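Local coordinates for protein beta-glucosidase (Pseudoalteromonas sp., PDB 3F95) that is an exo-1,3/1,4-beta-glucanase, probably with beta-glucosidase activity, present here as its extra C-terminal beta-sandwich domain, at residues Leu52-Gln55 with Glu56-Arg59. Residues are numbered along the deposited sequence; the frame is centred on the assembly and turned at random. Where two conformers were deposited one is given.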
# COMPACT_ATOMS: atom_id res chain seq x y z
N LEU A 52 -6.29 -12.12 -8.39
CA LEU A 52 -5.47 -11.64 -9.48
C LEU A 52 -4.85 -12.82 -10.24
O LEU A 52 -5.25 -13.09 -11.37
CB LEU A 52 -4.41 -10.68 -8.97
CG LEU A 52 -3.44 -10.09 -10.00
CD1 LEU A 52 -4.20 -9.50 -11.21
CD2 LEU A 52 -2.58 -9.04 -9.35
N SER A 53 -3.89 -13.50 -9.63
CA SER A 53 -3.25 -14.66 -10.25
C SER A 53 -3.78 -15.95 -9.66
O SER A 53 -3.71 -17.01 -10.30
CB SER A 53 -1.73 -14.58 -10.08
OG SER A 53 -1.18 -13.52 -10.86
N TYR A 54 -4.33 -15.87 -8.44
CA TYR A 54 -4.85 -17.02 -7.68
C TYR A 54 -6.12 -16.58 -6.97
O TYR A 54 -6.44 -15.36 -6.99
CB TYR A 54 -3.81 -17.51 -6.62
CG TYR A 54 -2.47 -17.79 -7.22
CD1 TYR A 54 -2.16 -19.05 -7.74
CD2 TYR A 54 -1.50 -16.78 -7.30
CE1 TYR A 54 -0.93 -19.29 -8.34
CE2 TYR A 54 -0.28 -17.00 -7.87
CZ TYR A 54 0.01 -18.26 -8.39
OH TYR A 54 1.24 -18.46 -8.95
N GLN A 55 -6.87 -17.51 -6.37
CA GLN A 55 -7.98 -17.11 -5.49
C GLN A 55 -7.40 -16.34 -4.30
O GLN A 55 -6.44 -16.78 -3.67
CB GLN A 55 -8.93 -18.28 -5.03
CG GLN A 55 -8.44 -19.77 -5.14
CD GLN A 55 -9.32 -20.80 -4.37
OE1 GLN A 55 -8.84 -21.87 -3.93
NE2 GLN A 55 -10.62 -20.49 -4.22
N GLU A 56 -7.97 -15.17 -4.03
CA GLU A 56 -7.64 -14.36 -2.87
C GLU A 56 -6.20 -13.87 -2.73
O GLU A 56 -5.76 -13.63 -1.59
CB GLU A 56 -8.10 -15.07 -1.58
CG GLU A 56 -9.60 -15.42 -1.61
CD GLU A 56 -10.17 -15.55 -0.22
OE1 GLU A 56 -9.59 -16.30 0.59
OE2 GLU A 56 -11.21 -14.92 0.08
N ASP A 57 -5.47 -13.69 -3.84
CA ASP A 57 -4.10 -13.16 -3.72
C ASP A 57 -4.03 -11.64 -3.63
O ASP A 57 -2.95 -11.08 -3.42
CB ASP A 57 -3.16 -13.70 -4.82
CG ASP A 57 -3.57 -13.26 -6.21
OD1 ASP A 57 -4.75 -12.92 -6.41
OD2 ASP A 57 -2.70 -13.29 -7.10
N GLY A 58 -5.17 -10.96 -3.76
CA GLY A 58 -5.22 -9.50 -3.67
C GLY A 58 -6.14 -9.06 -2.53
O GLY A 58 -6.91 -9.86 -2.00
N ARG A 59 -6.08 -7.78 -2.18
CA ARG A 59 -7.04 -7.24 -1.23
C ARG A 59 -7.62 -5.98 -1.84
O ARG A 59 -6.88 -5.12 -2.32
CB ARG A 59 -6.36 -6.95 0.10
CG ARG A 59 -5.83 -8.20 0.82
CD ARG A 59 -6.96 -9.01 1.49
NE ARG A 59 -6.39 -10.20 2.15
CZ ARG A 59 -6.06 -11.32 1.52
NH1 ARG A 59 -6.22 -11.43 0.20
NH2 ARG A 59 -5.56 -12.35 2.22
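The carboxylate of Asp-57 reaches back across the connection between antiparallel strands 45-50 and 58-63 and lies against the backbone of Leu-52 and Ser-53. Tyr-54 to Asp-57 form a type II beta turn, with Glu-56 at positive phi, at the surface of this galactose-binding-like beta-sandwich domain. Each carboxylate oxygen takes one amide. Leu-52 N donates to OD1 of Asp-57 at 2.6 Å, on the syn lone pair, with an N-H...O angle of 162°. Ser-53 N gives a similarly straight bond to OD2 of Asp-57 at 2.8 Å, also from the syn side but tilted from the carboxylate plane. Two bonds on two oxygens fix the rotation of the group; with CG set between the residue's own backbone N and carbonyl carbon (chi1 64°), the carboxylate is turned back toward the two amides. The edge of the Tyr-54 ring meets the same carboxylate, CD2 lying 3.7 Å from Asp-57 OD2 with the two planes 89° apart; Arg-12 makes a cation-pi contact with this ring. Were Asp-57 cut back to alanine, the amides of Leu-52 and Ser-53 would probably lose both acceptors, leaving the loop before the turn free to shift. Where the turn enters strand 58-63, Asp-57 and Gly-58 both face Val-50, a classic beta bulge. Arg-59 folds back beside it: NH1 donates to Glu-56 O at 2.9 Å and to Gly-58 O at 2.8 Å, both acceptors close to the guanidinium plane, while its NE bonds to Gly-34 O.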